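Local coordinates for protein putative pectin lyase (Geobacillus virus E2, PDB 7CHU) that serves as the trimeric tailspike of a thermophilic phage, probably recognising and perhaps cleaving polysaccharide on the surface of its bacterial host, at residues 223-228 and 258-263; 265-270 and 287-292. All blocks are in the same frame, centred on the assembly; numbering follows the deposited sequence.

Interaction 1: residues 223-228 and 258-263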
loop_
_atom_site.group_PDB
_atom_site.type_symbol
_atom_site.label_atom_id
_atom_site.label_comp_id
_atom_site.label_asym_id
_atom_site.label_seq_id
_atom_site.Cartn_x
_atom_site.Cartn_y
_atom_site.Cartn_z
ATOM N N ILE A 223 -1.811 11.744 -1.354
ATOM C CA ILE A 223 -2.738 10.629 -1.209
ATOM C C ILE A 223 -4.045 10.988 -1.897
ATOM O O ILE A 223 -4.604 12.052 -1.640
ATOM C CB ILE A 223 -2.963 10.299 0.284
ATOM C CG1 ILE A 223 -1.629 10.018 0.981
ATOM C CG2 ILE A 223 -3.944 9.120 0.475
ATOM C CD1 ILE A 223 -1.771 9.921 2.512
ATOM N N GLY A 224 -4.539 10.103 -2.766
ATOM C CA GLY A 224 -5.865 10.284 -3.341
ATOM C C GLY A 224 -6.006 11.407 -4.360
ATOM O O GLY A 224 -7.133 11.875 -4.620
ATOM N N LEU A 225 -4.903 11.853 -4.960
ATOM C CA LEU A 225 -4.998 12.861 -6.015
ATOM C C LEU A 225 -5.815 12.332 -7.191
ATOM O O LEU A 225 -5.644 11.185 -7.622
ATOM C CB LEU A 225 -3.602 13.273 -6.494
ATOM C CG LEU A 225 -3.496 14.036 -7.827
ATOM C CD1 LEU A 225 -4.071 15.448 -7.716
ATOM C CD2 LEU A 225 -2.066 14.105 -8.347
ATOM N N TYR A 226 -6.705 13.178 -7.705
ATOM C CA TYR A 226 -7.497 12.909 -8.907
ATOM C C TYR A 226 -7.038 13.898 -9.983
ATOM O O TYR A 226 -7.162 15.114 -9.807
ATOM C CB TYR A 226 -8.977 13.073 -8.591
ATOM C CG TYR A 226 -9.966 12.749 -9.675
ATOM C CD1 TYR A 226 -9.811 11.630 -10.487
ATOM C CD2 TYR A 226 -11.094 13.543 -9.853
ATOM C CE1 TYR A 226 -10.757 11.310 -11.469
ATOM C CE2 TYR A 226 -12.038 13.241 -10.823
ATOM C CZ TYR A 226 -11.868 12.119 -11.631
ATOM O OH TYR A 226 -12.808 11.821 -12.603
ATOM N N ASN A 227 -6.521 13.385 -11.097
ATOM C CA ASN A 227 -5.802 14.200 -12.084
ATOM C C ASN A 227 -6.287 13.777 -13.469
ATOM O O ASN A 227 -5.935 12.686 -13.930
ATOM C CB ASN A 227 -4.292 14.006 -11.906
ATOM C CG ASN A 227 -3.457 14.913 -12.806
ATOM O OD1 ASN A 227 -3.536 14.817 -14.026
ATOM N ND2 ASN A 227 -2.632 15.770 -12.203
ATOM N N THR A 228 -7.145 14.585 -14.104
ATOM C CA THR A 228 -7.694 14.227 -15.414
ATOM C C THR A 228 -7.722 15.432 -16.349
ATOM O O THR A 228 -7.772 16.580 -15.905
ATOM C CB THR A 228 -9.134 13.660 -15.343
ATOM O OG1 THR A 228 -10.086 14.735 -15.345
ATOM C CG2 THR A 228 -9.336 12.837 -14.085
ATOM N N CYS A 258 -3.506 7.241 -6.137
ATOM C CA CYS A 258 -3.822 8.381 -6.982
ATOM C C CYS A 258 -4.514 7.896 -8.252
ATOM O O CYS A 258 -4.409 6.729 -8.629
ATOM C CB CYS A 258 -2.548 9.154 -7.295
ATOM S SG CYS A 258 -1.948 10.022 -5.802
ATOM N N HIS A 259 -5.201 8.813 -8.935
ATOM C CA HIS A 259 -6.075 8.465 -10.063
ATOM C C HIS A 259 -5.745 9.405 -11.224
ATOM O O HIS A 259 -6.095 10.586 -11.169
ATOM C CB HIS A 259 -7.538 8.582 -9.629
ATOM C CG HIS A 259 -8.556 8.262 -10.686
ATOM N ND1 HIS A 259 -9.868 7.978 -10.370
ATOM C CD2 HIS A 259 -8.487 8.230 -12.039
ATOM C CE1 HIS A 259 -10.554 7.750 -11.476
ATOM N NE2 HIS A 259 -9.739 7.892 -12.505
ATOM N N PHE A 260 -5.077 8.887 -12.266
ATOM C CA PHE A 260 -4.701 9.665 -13.451
ATOM C C PHE A 260 -5.513 9.148 -14.629
ATOM O O PHE A 260 -5.449 7.957 -14.938
ATOM C CB PHE A 260 -3.205 9.547 -13.759
ATOM C CG PHE A 260 -2.302 9.912 -12.607
ATOM C CD1 PHE A 260 -1.931 11.225 -12.401
ATOM C CD2 PHE A 260 -1.818 8.937 -11.738
ATOM C CE1 PHE A 260 -1.097 11.577 -11.322
ATOM C CE2 PHE A 260 -0.990 9.262 -10.666
ATOM C CZ PHE A 260 -0.621 10.594 -10.455
ATOM N N GLU A 261 -6.304 10.010 -15.261
ATOM C CA GLU A 261 -7.188 9.496 -16.302
ATOM C C GLU A 261 -7.355 10.511 -17.421
ATOM O O GLU A 261 -7.538 11.693 -17.157
ATOM C CB GLU A 261 -8.570 9.135 -15.735
ATOM C CG GLU A 261 -9.512 8.596 -16.819
ATOM C CD GLU A 261 -10.682 7.807 -16.264
ATOM O OE1 GLU A 261 -10.814 7.691 -15.027
ATOM O OE2 GLU A 261 -11.474 7.302 -17.075
ATOM N N ALA A 262 -7.320 10.030 -18.670
ATOM C CA ALA A 262 -7.661 10.839 -19.844
ATOM C C ALA A 262 -6.888 12.160 -19.878
ATOM O O ALA A 262 -7.440 13.224 -20.150
ATOM C CB ALA A 262 -9.177 11.092 -19.914
ATOM N N ASN A 263 -5.599 12.107 -19.597
ATOM C CA ASN A 263 -4.822 13.326 -19.723
ATOM C C ASN A 263 -4.434 13.530 -21.178
ATOM O O ASN A 263 -4.442 12.591 -21.977
ATOM C CB ASN A 263 -3.606 13.267 -18.808
ATOM C CG ASN A 263 -3.953 13.716 -17.379
ATOM O OD1 ASN A 263 -4.563 14.775 -17.177
ATOM N ND2 ASN A 263 -3.606 12.893 -16.404
#

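Interaction 2: residues 265-270 and 287-292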
loop_
_atom_site.group_PDB
_atom_site.type_symbol
_atom_site.label_atom_id
_atom_site.label_comp_id
_atom_site.label_asym_id
_atom_site.label_seq_id
_atom_site.Cartn_x
_atom_site.Cartn_y
_atom_site.Cartn_z
ATOM N N GLY A 265 -1.521 15.179 -22.105
ATOM C CA GLY A 265 -0.133 14.794 -22.156
ATOM C C GLY A 265 0.050 13.439 -21.519
ATOM O O GLY A 265 -0.907 12.678 -21.323
ATOM N N SER A 266 1.296 13.130 -21.172
ATOM C CA SER A 266 1.551 11.985 -20.304
ATOM C C SER A 266 0.896 12.182 -18.934
ATOM O O SER A 266 0.780 13.304 -18.443
ATOM C CB SER A 266 3.053 11.792 -20.144
ATOM O OG SER A 266 3.596 11.216 -21.332
ATOM N N HIS A 267 0.505 11.077 -18.280
ATOM C CA HIS A 267 0.008 11.219 -16.915
ATOM C C HIS A 267 1.098 11.749 -16.001
ATOM O O HIS A 267 0.876 12.684 -15.221
ATOM C CB HIS A 267 -0.523 9.894 -16.368
ATOM C CG HIS A 267 -1.734 9.398 -17.090
ATOM N ND1 HIS A 267 -2.887 10.148 -17.224
ATOM C CD2 HIS A 267 -1.959 8.235 -17.748
ATOM C CE1 HIS A 267 -3.774 9.460 -17.924
ATOM N NE2 HIS A 267 -3.235 8.300 -18.258
ATOM N N VAL A 268 2.270 11.135 -16.059
ATOM C CA VAL A 268 3.402 11.476 -15.210
ATOM C C VAL A 268 4.607 11.624 -16.122
ATOM O O VAL A 268 4.911 10.708 -16.891
ATOM C CB VAL A 268 3.669 10.386 -14.160
ATOM C CG1 VAL A 268 5.010 10.615 -13.486
ATOM C CG2 VAL A 268 2.535 10.338 -13.143
ATOM N N TYR A 269 5.280 12.774 -16.052
ATOM C CA TYR A 269 6.465 13.041 -16.864
ATOM C C TYR A 269 7.598 13.459 -15.933
ATOM O O TYR A 269 7.517 14.517 -15.303
ATOM C CB TYR A 269 6.172 14.139 -17.899
ATOM C CG TYR A 269 7.240 14.284 -18.945
ATOM C CD1 TYR A 269 8.436 14.922 -18.641
ATOM C CD2 TYR A 269 7.066 13.763 -20.231
ATOM C CE1 TYR A 269 9.446 15.076 -19.586
ATOM C CE2 TYR A 269 8.068 13.902 -21.198
ATOM C CZ TYR A 269 9.251 14.571 -20.868
ATOM O OH TYR A 269 10.260 14.715 -21.786
ATOM N N PHE A 270 8.628 12.617 -15.806
ATOM C CA PHE A 270 9.818 12.956 -15.039
ATOM C C PHE A 270 10.827 13.595 -15.984
ATOM O O PHE A 270 11.045 13.105 -17.095
ATOM C CB PHE A 270 10.453 11.733 -14.377
ATOM C CG PHE A 270 9.769 11.288 -13.114
ATOM C CD1 PHE A 270 10.129 11.809 -11.878
ATOM C CD2 PHE A 270 8.784 10.334 -13.164
ATOM C CE1 PHE A 270 9.505 11.382 -10.707
ATOM C CE2 PHE A 270 8.172 9.866 -12.001
ATOM C CZ PHE A 270 8.516 10.385 -10.778
ATOM N N CYS A 287 -1.588 3.255 -7.825
ATOM C CA CYS A 287 -2.118 4.321 -8.655
ATOM C C CYS A 287 -2.735 3.780 -9.942
ATOM O O CYS A 287 -2.414 2.681 -10.412
ATOM C CB CYS A 287 -1.036 5.364 -8.955
ATOM S SG CYS A 287 -0.438 6.242 -7.464
ATOM N N LYS A 288 -3.683 4.552 -10.471
ATOM C CA LYS A 288 -4.399 4.236 -11.708
ATOM C C LYS A 288 -3.886 5.131 -12.839
ATOM O O LYS A 288 -3.801 6.342 -12.658
ATOM C CB LYS A 288 -5.902 4.467 -11.515
ATOM C CG LYS A 288 -6.727 4.451 -12.812
ATOM C CD LYS A 288 -8.207 4.588 -12.495
ATOM C CE LYS A 288 -9.065 4.646 -13.728
ATOM N NZ LYS A 288 -10.503 4.448 -13.396
ATOM N N PHE A 289 -3.558 4.540 -14.004
ATOM C CA PHE A 289 -3.121 5.271 -15.202
ATOM C C PHE A 289 -3.998 4.819 -16.369
ATOM O O PHE A 289 -3.775 3.748 -16.951
ATOM C CB PHE A 289 -1.642 5.031 -15.513
ATOM C CG PHE A 289 -0.705 5.431 -14.402
ATOM C CD1 PHE A 289 -0.314 4.506 -13.438
ATOM C CD2 PHE A 289 -0.228 6.725 -14.312
ATOM C CE1 PHE A 289 0.550 4.872 -12.385
ATOM C CE2 PHE A 289 0.648 7.102 -13.286
ATOM C CZ PHE A 289 1.031 6.184 -12.307
ATOM N N HIS A 290 -4.984 5.637 -16.721
ATOM C CA HIS A 290 -6.081 5.228 -17.599
ATOM C C HIS A 290 -6.137 6.152 -18.812
ATOM O O HIS A 290 -6.158 7.369 -18.659
ATOM C CB HIS A 290 -7.392 5.283 -16.807
ATOM C CG HIS A 290 -8.547 4.572 -17.439
ATOM N ND1 HIS A 290 -9.191 5.046 -18.562
ATOM C CD2 HIS A 290 -9.244 3.482 -17.038
ATOM C CE1 HIS A 290 -10.210 4.251 -18.851
ATOM N NE2 HIS A 290 -10.262 3.297 -17.940
ATOM N N GLY A 291 -6.200 5.584 -20.003
ATOM C CA GLY A 291 -6.117 6.381 -21.200
ATOM C C GLY A 291 -7.357 7.210 -21.468
ATOM O O GLY A 291 -8.346 7.208 -20.728
ATOM N N LYS A 292 -7.282 7.942 -22.576
ATOM C CA LYS A 292 -8.272 8.950 -22.929
ATOM C C LYS A 292 -9.463 8.358 -23.666
ATOM O O LYS A 292 -10.599 8.779 -23.443
ATOM C CB LYS A 292 -7.611 10.031 -23.794
ATOM C CG LYS A 292 -8.541 11.162 -24.191
ATOM C CD LYS A 292 -7.788 12.227 -24.951
ATOM C CE LYS A 292 -8.713 13.373 -25.261
ATOM N NZ LYS A 292 -7.942 14.519 -25.729
#

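Interaction 1: residues 223-228 and 258-263
Strands 226-228 and 259-261 run side by side and parallel, their axes 9° apart, with Tyr226 opposite His259, Asn227 opposite Phe260 and Thr228 opposite Glu261, in a buried part of the coiled body of the chain. His259 N donates to Leu225 O at 2.7 Å, Asn227 N to His259 O, and Glu261 N to Asn227 O, so the backbone bonds pass back and forth between the strands. On the face that carries Tyr226, His259, Thr228 and Glu261, the two rings point the same way and form an edge-to-face pair, centroids 4.7 Å apart and planes at 63°. Tyr226 CE1 sits over the centre of the imidazole. The turn of that imidazole is further held by His259 NE2, which donates in its ring plane to the anti lone pair of Glu261 OE1 at 2.7 Å. Parallel strands of successive coils laid in register in this way form the walls of the right-handed parallel beta-helix of the pectate lyase-like family. The opposite face belongs to Asn227 and Phe260. Asn227 CB lies 3.7 Å from Phe260 CD1, and Leu225 CD2 reaches Phe260 CE1. Asn263 ND2 donates to Asn227 OD1 at 3.1 Å, with the amide planes 72° apart, and more weakly to Asn227 O; Asn230 bonds to both asparagines, at Asn227 OD1 and Asn263 OD1. Beyond Tyr226 and His259 lies another subunit, whose Leu196 packs on the tyrosine and whose Asp219 packs on the histidine.

Interaction 2: residues 265-270 and 287-292
The side chains of His267 and Phe289 lie alongside one another, pointing opposite ways, and with Val268 they make a buried contact between two stretches that are not paired as strands; the nearest CA atoms, those of His267 and Phe289, are 6.9 Å apart. The apolar part centres on the rim of the phenyl ring. The first torsion of Phe289 sets CG beside its backbone N (chi1 -59°) and so places the start of the ring, whose edge two carbons meet near its plane: His267 CB lies 3.8 Å from Phe289 CD2, and Val268 CG2 lies 3.7 Å from Phe289 CE2. The imidazole also touches the carbon leading to the phenyl ring, His267 CD2 lying 3.9 Å from Phe289 CB. The polar part is at the far side of the imidazole, where His290 O comes up to the ring edge, 3.1 Å from His267 NE2. The other nitrogen, His267 ND1, is hydrogen-bonded to Asn263 ND2, which restrains the turn of the ring. Within 287-292, His290 ND1 donates to Gly291 O at 3.2 Å with an N-H...O angle of 162°, the acceptor close to the imidazole plane. His267 and Phe289 belong to the interior of the beta-helix, and their contact joins two of its walls. Phe289 also stacks on Phe321 along its own wall and touches Phe284 of strand 283-285, while the ring of His267 meets that of His306 edge to face. Strand 268-271 lies between strands 240-243 and 307-309 in one wall, and strand 288-290 between 259-261 and 320-324 in another.

How the interactions relate
From the N terminus, the chain leaves 223-228, passes through strands 240-243 and 251-256, and returns at 258-263, where interaction 1 closes one circuit of the beta-helix. Only then does interaction 2 open: 265-270 crosses to another wall, and 287-292 comes back through strand 283-285 to meet it where the two walls adjoin. The two loops are in series and neither encloses the other. They meet because strand 288-290 is laid beside 259-261, with Phe260 N probably hydrogen-bonded to Lys288 O and Phe260 CD2 packed 3.4 Å from Phe289 CE2. One contact thus joins consecutive coils along a wall, the other joins two walls, and both touch the second subunit.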